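PDB 2RBG: DUF5751 domain-containing protein from Sulfolobus tokodaii, which is of unknown function, belongs to the DUF5751 family and folds as a five-stranded parallel sheet flanked by helices, in an assembly of two copies. Local coordinates for residues Tyr3-Thr8 against Glu83-Asp88; Glu18-Lys23 against Leu91-Asp96; Thr37-Thr42 against Phe68-Asn73. All coordinates share one frame; numbering follows the deposited sequence.

All three contacts reach one parallel sheet with strand order 64-70, 35-41, 6-11, 89-94, 117-121, the 3-2-1-4-5 order of Rossmann-like doubly wound folds. Contact 1 joins the lead-in to strand 6-11 with the loop before strand 89-94; contact 2 sets helix 17-31 on strand 89-94; contact 3 pairs strands 35-41 and 64-70. Centres of contacts 1 and 2 lie about 18 Å apart, of contacts 1 and 3 about 15 Å, of contacts 2 and 3 about 13 Å. Contacts 1 and 2 cross along the chain, and contact 3 is nested inside both loops. Probable backbone bonds (Leu7 to Leu91, Thr8 to Asn39) and Phe21 packing on Ile38 and Val40 join the contacts into one domain.

Contact 1 of 3, residues Tyr3-Thr8 against Glu83-Asp88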
loop_
_atom_site.group_PDB
_atom_site.type_symbol
_atom_site.label_atom_id
_atom_site.label_comp_id
_atom_site.label_asym_id
_atom_site.label_seq_id
_atom_site.Cartn_x
_atom_site.Cartn_y
_atom_site.Cartn_z
ATOM N N TYR A 3 -5.281 -7.700 -18.595
ATOM C CA TYR A 3 -6.014 -6.403 -18.531
ATOM C C TYR A 3 -5.842 -5.612 -19.823
ATOM O O TYR A 3 -4.738 -5.511 -20.360
ATOM C CB TYR A 3 -5.519 -5.583 -17.336
ATOM C CG TYR A 3 -5.837 -6.221 -16.000
ATOM C CD1 TYR A 3 -4.822 -6.657 -15.149
ATOM C CD2 TYR A 3 -7.158 -6.406 -15.597
ATOM C CE1 TYR A 3 -5.117 -7.264 -13.928
ATOM C CE2 TYR A 3 -7.464 -7.012 -14.380
ATOM C CZ TYR A 3 -6.441 -7.438 -13.552
ATOM O OH TYR A 3 -6.747 -8.042 -12.352
ATOM N N LYS A 4 -6.944 -5.049 -20.311
ATOM C CA LYS A 4 -6.945 -4.279 -21.551
ATOM C C LYS A 4 -7.265 -2.800 -21.354
ATOM O O LYS A 4 -6.859 -1.966 -22.158
ATOM C CB LYS A 4 -7.961 -4.880 -22.529
ATOM C CG LYS A 4 -7.716 -6.347 -22.864
ATOM C CD LYS A 4 -6.463 -6.535 -23.708
ATOM C CE LYS A 4 -6.629 -5.919 -25.090
ATOM N NZ LYS A 4 -5.421 -6.112 -25.937
ATOM N N ASN A 5 -8.012 -2.475 -20.302
ATOM C CA ASN A 5 -8.368 -1.082 -20.037
ATOM C C ASN A 5 -8.603 -0.893 -18.547
ATOM O O ASN A 5 -9.643 -1.268 -18.011
ATOM C CB ASN A 5 -9.616 -0.686 -20.837
ATOM C CG ASN A 5 -9.938 0.796 -20.726
ATOM O OD1 ASN A 5 -9.040 1.631 -20.619
ATOM N ND2 ASN A 5 -11.222 1.131 -20.772
ATOM N N ILE A 6 -7.615 -0.298 -17.892
ATOM C CA ILE A 6 -7.649 -0.061 -16.457
ATOM C C ILE A 6 -8.468 1.162 -16.054
ATOM O O ILE A 6 -8.286 2.249 -16.606
ATOM C CB ILE A 6 -6.213 0.132 -15.913
ATOM C CG1 ILE A 6 -5.337 -1.062 -16.311
ATOM C CG2 ILE A 6 -6.242 0.306 -14.402
ATOM C CD1 ILE A 6 -5.801 -2.389 -15.744
ATOM N N LEU A 7 -9.380 0.978 -15.102
ATOM C CA LEU A 7 -10.169 2.094 -14.595
ATOM C C LEU A 7 -9.321 2.702 -13.484
ATOM O O LEU A 7 -9.040 2.041 -12.485
ATOM C CB LEU A 7 -11.496 1.621 -13.997
ATOM C CG LEU A 7 -12.295 2.723 -13.287
ATOM C CD1 LEU A 7 -12.717 3.790 -14.292
ATOM C CD2 LEU A 7 -13.516 2.119 -12.606
ATOM N N THR A 8 -8.899 3.948 -13.668
ATOM C CA THR A 8 -8.086 4.629 -12.667
ATOM C C THR A 8 -8.891 5.743 -12.019
ATOM O O THR A 8 -9.426 6.616 -12.705
ATOM C CB THR A 8 -6.804 5.224 -13.296
ATOM O OG1 THR A 8 -5.946 4.157 -13.729
ATOM C CG2 THR A 8 -6.052 6.078 -12.282
ATOM N N GLU A 83 -21.310 2.627 -16.637
ATOM C CA GLU A 83 -22.109 1.524 -17.164
ATOM C C GLU A 83 -21.751 1.193 -18.611
ATOM O O GLU A 83 -21.920 0.055 -19.049
ATOM C CB GLU A 83 -23.602 1.853 -17.084
ATOM C CG GLU A 83 -24.110 2.074 -15.673
ATOM C CD GLU A 83 -25.611 2.280 -15.620
ATOM O OE1 GLU A 83 -26.235 2.393 -16.694
ATOM O OE2 GLU A 83 -26.166 2.337 -14.503
ATOM N N LYS A 84 -21.256 2.184 -19.348
ATOM C CA LYS A 84 -20.894 1.990 -20.753
ATOM C C LYS A 84 -19.392 1.842 -21.002
ATOM O O LYS A 84 -18.967 1.621 -22.135
ATOM C CB LYS A 84 -21.402 3.166 -21.594
ATOM C CG LYS A 84 -22.909 3.330 -21.635
ATOM C CD LYS A 84 -23.283 4.568 -22.445
ATOM C CE LYS A 84 -24.788 4.743 -22.540
ATOM N NZ LYS A 84 -25.435 3.607 -23.250
ATOM N N SER A 85 -18.594 1.970 -19.949
ATOM C CA SER A 85 -17.145 1.882 -20.077
ATOM C C SER A 85 -16.630 0.457 -19.935
ATOM O O SER A 85 -16.928 -0.227 -18.958
ATOM C CB SER A 85 -16.477 2.777 -19.028
ATOM O OG SER A 85 -15.069 2.795 -19.186
ATOM N N GLU A 86 -15.854 0.018 -20.919
ATOM C CA GLU A 86 -15.290 -1.322 -20.897
ATOM C C GLU A 86 -13.947 -1.307 -20.181
ATOM O O GLU A 86 -12.912 -1.027 -20.785
ATOM C CB GLU A 86 -15.120 -1.849 -22.325
ATOM C CG GLU A 86 -14.293 -3.128 -22.432
ATOM C CD GLU A 86 -14.727 -4.199 -21.449
ATOM O OE1 GLU A 86 -15.936 -4.510 -21.400
ATOM O OE2 GLU A 86 -13.853 -4.736 -20.732
ATOM N N VAL A 87 -13.980 -1.592 -18.883
ATOM C CA VAL A 87 -12.776 -1.631 -18.058
ATOM C C VAL A 87 -12.663 -3.012 -17.416
ATOM O O VAL A 87 -13.676 -3.668 -17.173
ATOM C CB VAL A 87 -12.824 -0.560 -16.956
ATOM C CG1 VAL A 87 -12.766 0.826 -17.577
ATOM C CG2 VAL A 87 -14.096 -0.717 -16.139
ATOM N N ASP A 88 -11.437 -3.455 -17.142
ATOM C CA ASP A 88 -11.225 -4.773 -16.545
ATOM C C ASP A 88 -10.312 -4.807 -15.324
ATOM O O ASP A 88 -10.189 -5.842 -14.665
ATOM C CB ASP A 88 -10.679 -5.743 -17.591
ATOM C CG ASP A 88 -9.552 -5.146 -18.408
ATOM O OD1 ASP A 88 -8.846 -4.249 -17.897
ATOM O OD2 ASP A 88 -9.365 -5.587 -19.559
HETATM O O HOH W 1 -13.101 3.499 -21.473
#
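The carboxylate of Asp88 reaches across to the backbone of Lys4 and Asn5. Asp88 OD2 takes Lys4 N at 2.6 Å and Asp88 OD1 takes Asn5 N at 3.1 Å, both syn but somewhat out of the carboxylate plane; Asn5 N also makes a weak bond to Asp88 OD2. Asp88 CG sits between backbone N and carbonyl carbon (chi1 46°), a placing toward these two N-H donors. The Tyr3 ring turns an edge to the same residue, with Tyr3 CE2 3.0 Å from Asp88 O and the ring plane 63° from the carboxylate. The Tyr3 hydroxyl bonds to Asn116. The return bond, Asp88 N to Asn5 O at 3.0 Å, lies ahead of the pairing of Leu7 with Gly89 and Leu91, where strands 6-11 and 89-94 are parallel neighbours in the sheet. Asn5 holds its CG anti to the backbone N (chi1 -173°), and ND2 gives a straight bond of 2.7 Å to Glu86 O; the acceptor lies in the amide plane, but the donor stands above the carbonyl plane. A water also links ND2 with Ser85 OG. Next to Asn5, Val87 CG1 packs 3.9 Å from Leu7 CB and also touches Thr37.

Contact 2 of 3, residues Glu18-Lys23 against Leu91-Asp96; sequences ENYFRK and LVYCDD
The Tyr20 ring presents its edge to the strand: Tyr20 CD2 meets Tyr93 CB, 3.6 Å away and in the ring plane. The Phe121 ring, from strand 117-121, meets that of Tyr20 with the planes at about 75°. Around the Tyr93 ring, Tyr20 CD2 and Lys23 CB both come in obliquely, the latter 4.1 Å from Tyr93 CE1. The two tyrosines slide past each other in opposite directions rather than stacking, one running out from the helix and the other from the strand. Tyr20 OH donates to Cys94 O at 2.8 Å, coming from 50° above the carbonyl plane. Helix 17-31 is the connection in the beta-alpha-beta crossover from strand 6-11 to strand 35-41, and here it also lies over strand 89-94. It runs nearly antiparallel to that strand, at 164°, with the axes of the two segments 9.9 Å apart, and Tyr20 and Tyr93 bridge the gap, with Lys23 CB beside the Tyr93 ring. The hydroxyl of Tyr93 bonds to Asp27. The Lys23 chain leads away from the strand to a cation-pi contact with Phe121 and a salt bridge to Asp76 of the second subunit. Asp95 CB lies 3.9 Å from Tyr20 OH, while the carboxylate of Asp95 turns to Asn98, Asn13 N and Asn16. Cys94 points away from the helix, and its SG forms the disulfide with Cys122.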
loop_
_atom_site.group_PDB
_atom_site.type_symbol
_atom_site.label_atom_id
_atom_site.label_comp_id
_atom_site.label_asym_id
_atom_site.label_seq_id
_atom_site.Cartn_x
_atom_site.Cartn_y
_atom_site.Cartn_z
ATOM N N GLU A 18 1.287 15.788 -9.463
ATOM C CA GLU A 18 2.530 15.368 -10.092
ATOM C C GLU A 18 3.053 14.049 -9.535
ATOM O O GLU A 18 3.359 13.131 -10.296
ATOM C CB GLU A 18 3.593 16.463 -9.952
ATOM C CG GLU A 18 3.270 17.713 -10.758
ATOM C CD GLU A 18 4.348 18.776 -10.666
ATOM O OE1 GLU A 18 5.504 18.495 -11.048
ATOM O OE2 GLU A 18 4.035 19.896 -10.213
ATOM N N ASN A 19 3.139 13.947 -8.213
ATOM C CA ASN A 19 3.637 12.728 -7.583
ATOM C C ASN A 19 2.727 11.525 -7.809
ATOM O O ASN A 19 3.204 10.425 -8.102
ATOM C CB ASN A 19 3.831 12.934 -6.077
ATOM C CG ASN A 19 4.911 13.950 -5.760
ATOM O OD1 ASN A 19 5.975 13.957 -6.376
ATOM N ND2 ASN A 19 4.647 14.806 -4.778
ATOM N N TYR A 20 1.420 11.724 -7.674
ATOM C CA TYR A 20 0.491 10.617 -7.867
ATOM C C TYR A 20 0.386 10.122 -9.303
ATOM O O TYR A 20 0.216 8.929 -9.524
ATOM C CB TYR A 20 -0.906 10.970 -7.351
ATOM C CG TYR A 20 -1.096 10.707 -5.870
ATOM C CD1 TYR A 20 -0.438 11.479 -4.914
ATOM C CD2 TYR A 20 -1.946 9.693 -5.427
ATOM C CE1 TYR A 20 -0.629 11.251 -3.551
ATOM C CE2 TYR A 20 -2.146 9.457 -4.069
ATOM C CZ TYR A 20 -1.483 10.246 -3.135
ATOM O OH TYR A 20 -1.697 10.043 -1.789
ATOM N N PHE A 21 0.475 11.016 -10.284
ATOM C CA PHE A 21 0.385 10.546 -11.659
ATOM C C PHE A 21 1.599 9.712 -12.034
ATOM O O PHE A 21 1.540 8.881 -12.942
ATOM C CB PHE A 21 0.186 11.707 -12.635
ATOM C CG PHE A 21 -1.261 11.974 -12.940
ATOM C CD1 PHE A 21 -2.072 12.619 -12.012
ATOM C CD2 PHE A 21 -1.834 11.497 -14.115
ATOM C CE1 PHE A 21 -3.438 12.779 -12.244
ATOM C CE2 PHE A 21 -3.205 11.651 -14.361
ATOM C CZ PHE A 21 -4.007 12.292 -13.422
ATOM N N ARG A 22 2.699 9.925 -11.324
ATOM C CA ARG A 22 3.895 9.140 -11.572
ATOM C C ARG A 22 3.562 7.711 -11.132
ATOM O O ARG A 22 3.955 6.740 -11.778
ATOM C CB ARG A 22 5.076 9.696 -10.770
ATOM C CG ARG A 22 6.373 8.927 -10.974
ATOM C CD ARG A 22 7.551 9.558 -10.234
ATOM N NE ARG A 22 8.024 10.798 -10.852
ATOM C CZ ARG A 22 9.136 11.428 -10.481
ATOM N NH1 ARG A 22 9.881 10.932 -9.499
ATOM N NH2 ARG A 22 9.510 12.548 -11.088
ATOM N N LYS A 23 2.818 7.590 -10.035
ATOM C CA LYS A 23 2.421 6.280 -9.525
ATOM C C LYS A 23 1.439 5.608 -10.480
ATOM O O LYS A 23 1.547 4.417 -10.767
ATOM C CB LYS A 23 1.751 6.408 -8.152
ATOM C CG LYS A 23 2.658 6.863 -7.020
ATOM C CD LYS A 23 1.900 6.833 -5.691
ATOM C CE LYS A 23 2.826 7.078 -4.515
ATOM N NZ LYS A 23 3.861 6.010 -4.406
ATOM N N LEU A 91 -7.543 0.777 -10.363
ATOM C CA LEU A 91 -6.474 1.449 -9.624
ATOM C C LEU A 91 -7.137 2.576 -8.842
ATOM O O LEU A 91 -7.937 3.334 -9.397
ATOM C CB LEU A 91 -5.418 2.019 -10.574
ATOM C CG LEU A 91 -4.519 0.988 -11.265
ATOM C CD1 LEU A 91 -3.624 1.685 -12.285
ATOM C CD2 LEU A 91 -3.672 0.266 -10.217
ATOM N N VAL A 92 -6.812 2.682 -7.557
ATOM C CA VAL A 92 -7.406 3.706 -6.701
ATOM C C VAL A 92 -6.352 4.535 -5.972
ATOM O O VAL A 92 -5.443 3.982 -5.354
ATOM C CB VAL A 92 -8.340 3.059 -5.648
ATOM C CG1 VAL A 92 -8.862 4.115 -4.688
ATOM C CG2 VAL A 92 -9.497 2.351 -6.345
ATOM N N TYR A 93 -6.491 5.858 -6.035
ATOM C CA TYR A 93 -5.549 6.765 -5.376
ATOM C C TYR A 93 -6.234 7.926 -4.668
ATOM O O TYR A 93 -7.182 8.514 -5.189
ATOM C CB TYR A 93 -4.580 7.365 -6.393
ATOM C CG TYR A 93 -3.875 6.354 -7.254
ATOM C CD1 TYR A 93 -2.651 5.807 -6.867
ATOM C CD2 TYR A 93 -4.441 5.930 -8.454
ATOM C CE1 TYR A 93 -2.009 4.861 -7.659
ATOM C CE2 TYR A 93 -3.813 4.991 -9.246
ATOM C CZ TYR A 93 -2.597 4.458 -8.847
ATOM O OH TYR A 93 -1.976 3.530 -9.648
ATOM N N CYS A 94 -5.727 8.267 -3.489
ATOM C CA CYS A 94 -6.259 9.392 -2.729
ATOM C C CYS A 94 -5.260 9.790 -1.654
ATOM O O CYS A 94 -4.290 9.070 -1.399
ATOM C CB CYS A 94 -7.588 9.021 -2.051
ATOM S SG CYS A 94 -7.434 8.096 -0.482
ATOM N N ASP A 95 -5.475 10.958 -1.057
ATOM C CA ASP A 95 -4.645 11.399 0.056
ATOM C C ASP A 95 -5.599 11.465 1.251
ATOM O O ASP A 95 -6.802 11.272 1.090
ATOM C CB ASP A 95 -3.966 12.760 -0.203
ATOM C CG ASP A 95 -4.871 13.774 -0.877
ATOM O OD1 ASP A 95 -6.108 13.663 -0.772
ATOM O OD2 ASP A 95 -4.322 14.708 -1.504
ATOM N N ASP A 96 -5.076 11.717 2.446
ATOM C CA ASP A 96 -5.920 11.758 3.637
ATOM C C ASP A 96 -7.138 12.666 3.540
ATOM O O ASP A 96 -8.222 12.305 3.992
ATOM C CB ASP A 96 -5.094 12.159 4.860
ATOM C CG ASP A 96 -4.154 11.065 5.308
ATOM O OD1 ASP A 96 -4.604 9.905 5.417
ATOM O OD2 ASP A 96 -2.971 11.367 5.563
#

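Contact 3 of 3, residues Thr37-Thr42 against Phe68-Asn73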
loop_
_atom_site.group_PDB
_atom_site.type_symbol
_atom_site.label_atom_id
_atom_site.label_comp_id
_atom_site.label_asym_id
_atom_site.label_seq_id
_atom_site.Cartn_x
_atom_site.Cartn_y
_atom_site.Cartn_z
ATOM N N THR A 37 -8.470 4.513 -18.409
ATOM C CA THR A 37 -9.406 5.626 -18.445
ATOM C C THR A 37 -9.298 6.215 -17.045
ATOM O O THR A 37 -9.692 5.591 -16.055
ATOM C CB THR A 37 -10.846 5.152 -18.774
ATOM O OG1 THR A 37 -11.738 6.271 -18.713
ATOM C CG2 THR A 37 -11.305 4.069 -17.815
ATOM N N ILE A 38 -8.713 7.405 -16.979
ATOM C CA ILE A 38 -8.462 8.099 -15.722
ATOM C C ILE A 38 -9.566 9.069 -15.331
ATOM O O ILE A 38 -9.935 9.955 -16.103
ATOM C CB ILE A 38 -7.130 8.862 -15.806
ATOM C CG1 ILE A 38 -6.026 7.907 -16.263
ATOM C CG2 ILE A 38 -6.784 9.479 -14.459
ATOM C CD1 ILE A 38 -4.708 8.587 -16.561
ATOM N N ASN A 39 -10.075 8.901 -14.115
ATOM C CA ASN A 39 -11.143 9.747 -13.595
ATOM C C ASN A 39 -10.641 10.489 -12.372
ATOM O O ASN A 39 -10.333 9.884 -11.345
ATOM C CB ASN A 39 -12.352 8.883 -13.249
ATOM C CG ASN A 39 -12.994 8.287 -14.480
ATOM O OD1 ASN A 39 -13.847 8.910 -15.114
ATOM N ND2 ASN A 39 -12.568 7.087 -14.843
ATOM N N VAL A 40 -10.571 11.808 -12.497
ATOM C CA VAL A 40 -10.069 12.666 -11.441
ATOM C C VAL A 40 -11.186 13.471 -10.795
ATOM O O VAL A 40 -11.906 14.202 -11.471
ATOM C CB VAL A 40 -9.021 13.645 -12.002
ATOM C CG1 VAL A 40 -8.329 14.383 -10.866
ATOM C CG2 VAL A 40 -8.019 12.892 -12.864
ATOM N N PHE A 41 -11.322 13.330 -9.482
ATOM C CA PHE A 41 -12.344 14.051 -8.737
ATOM C C PHE A 41 -11.643 15.252 -8.123
ATOM O O PHE A 41 -10.950 15.143 -7.112
ATOM C CB PHE A 41 -12.938 13.106 -7.698
ATOM C CG PHE A 41 -13.558 11.884 -8.313
ATOM C CD1 PHE A 41 -14.842 11.935 -8.852
ATOM C CD2 PHE A 41 -12.822 10.708 -8.446
ATOM C CE1 PHE A 41 -15.382 10.838 -9.519
ATOM C CE2 PHE A 41 -13.353 9.604 -9.112
ATOM C CZ PHE A 41 -14.637 9.671 -9.651
ATOM N N THR A 42 -11.821 16.399 -8.774
ATOM C CA THR A 42 -11.164 17.630 -8.361
ATOM C C THR A 42 -11.965 18.844 -8.816
ATOM O O THR A 42 -12.890 18.722 -9.614
ATOM C CB THR A 42 -9.759 17.696 -9.005
ATOM O OG1 THR A 42 -9.099 18.909 -8.630
ATOM C CG2 THR A 42 -9.878 17.639 -10.526
ATOM N N PHE A 68 -10.876 12.272 -17.517
ATOM C CA PHE A 68 -12.161 12.859 -17.165
ATOM C C PHE A 68 -12.063 13.490 -15.785
ATOM O O PHE A 68 -11.603 12.856 -14.835
ATOM C CB PHE A 68 -13.253 11.784 -17.151
ATOM C CG PHE A 68 -13.522 11.176 -18.494
ATOM C CD1 PHE A 68 -14.248 11.872 -19.454
ATOM C CD2 PHE A 68 -13.031 9.915 -18.808
ATOM C CE1 PHE A 68 -14.484 11.319 -20.710
ATOM C CE2 PHE A 68 -13.262 9.352 -20.062
ATOM C CZ PHE A 68 -13.988 10.054 -21.015
ATOM N N LEU A 69 -12.484 14.743 -15.679
ATOM C CA LEU A 69 -12.463 15.434 -14.398
ATOM C C LEU A 69 -13.893 15.589 -13.905
ATOM O O LEU A 69 -14.791 15.937 -14.675
ATOM C CB LEU A 69 -11.804 16.810 -14.530
ATOM C CG LEU A 69 -10.272 16.836 -14.583
ATOM C CD1 LEU A 69 -9.777 16.030 -15.773
ATOM C CD2 LEU A 69 -9.793 18.277 -14.674
ATOM N N TRP A 70 -14.096 15.314 -12.621
ATOM C CA TRP A 70 -15.412 15.410 -12.011
ATOM C C TRP A 70 -15.385 16.197 -10.717
ATOM O O TRP A 70 -14.523 15.980 -9.868
ATOM C CB TRP A 70 -15.957 14.020 -11.680
ATOM C CG TRP A 70 -15.910 13.052 -12.802
ATOM C CD1 TRP A 70 -15.019 12.028 -12.972
ATOM C CD2 TRP A 70 -16.802 13.002 -13.913
ATOM N NE1 TRP A 70 -15.310 11.339 -14.129
ATOM C CE2 TRP A 70 -16.400 11.918 -14.724
ATOM C CE3 TRP A 70 -17.907 13.769 -14.304
ATOM C CZ2 TRP A 70 -17.066 11.581 -15.906
ATOM C CZ3 TRP A 70 -18.569 13.433 -15.481
ATOM C CH2 TRP A 70 -18.146 12.348 -16.266
ATOM N N LYS A 71 -16.324 17.123 -10.563
ATOM C CA LYS A 71 -16.410 17.857 -9.316
ATOM C C LYS A 71 -17.065 16.819 -8.411
ATOM O O LYS A 71 -17.775 15.942 -8.898
ATOM C CB LYS A 71 -17.304 19.087 -9.470
ATOM C CG LYS A 71 -16.698 20.166 -10.350
ATOM C CD LYS A 71 -17.580 21.404 -10.392
ATOM C CE LYS A 71 -16.915 22.524 -11.175
ATOM N NZ LYS A 71 -16.610 22.118 -12.575
ATOM N N LYS A 72 -16.824 16.895 -7.108
ATOM C CA LYS A 72 -17.396 15.913 -6.197
ATOM C C LYS A 72 -18.909 15.743 -6.345
ATOM O O LYS A 72 -19.448 14.672 -6.073
ATOM C CB LYS A 72 -17.028 16.271 -4.755
ATOM C CG LYS A 72 -15.526 16.210 -4.505
ATOM C CD LYS A 72 -15.160 16.548 -3.071
ATOM C CE LYS A 72 -13.652 16.484 -2.873
ATOM N NZ LYS A 72 -13.254 16.836 -1.484
ATOM N N ASN A 73 -19.586 16.792 -6.800
ATOM C CA ASN A 73 -21.032 16.741 -6.981
ATOM C C ASN A 73 -21.432 16.056 -8.291
ATOM O O ASN A 73 -22.617 15.857 -8.558
ATOM C CB ASN A 73 -21.610 18.159 -6.944
ATOM C CG ASN A 73 -21.108 19.024 -8.087
ATOM O OD1 ASN A 73 -21.420 18.775 -9.252
ATOM N ND2 ASN A 73 -20.325 20.047 -7.759
#
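Asn39 and Trp70 lie side by side and point the same way, joined by a bond from Trp70 NE1 to Asn39 OD1 of 3.0 Å. It is almost straight (177°), uses a lone pair in the amide plane and lies in the plane of the indole, and the amide and indole planes are 13° apart, nearly coplanar. Phe41 CE1 touches Trp70 CD1 at 3.7 Å; the ring planes are near parallel, but the rings are slid so far that they barely overlap. Phe68 CB comes to 3.6 Å from Asn39 OD1, and Thr37 OG1 meets the Phe68 ring at its edge, near CE2. On the other face of the sheet Val40 CB faces Leu69 CG, and Thr42 CG2 lies 4.2 Å from the same Leu69 CG.

The backbones behind these groups form a parallel ladder, with Asn39 opposite Phe68, Val40 opposite Leu69 and Phe41 opposite Trp70. Phe68 N bonds to Ile38 O at 2.9 Å. Val40 grips the neighbouring strand twice, through N to Phe68 O at 2.8 Å and O to Trp70 N at 2.7 Å. Thr42 N bonds to Trp70 O at a more bent angle, 134°, at the ends of both strands. Farther out, Phe78 of helix 75-82 meets Phe41 edge-to-face and also touches Asn39 and Trp70, while Phe17 and Phe21 of helix 17-31 back Val40. With its single N-H bound to a buried amide oxygen, the indole is held against turning about its CB-CG bond, and that N-H and the oxygen satisfy each other within an otherwise largely aromatic layer.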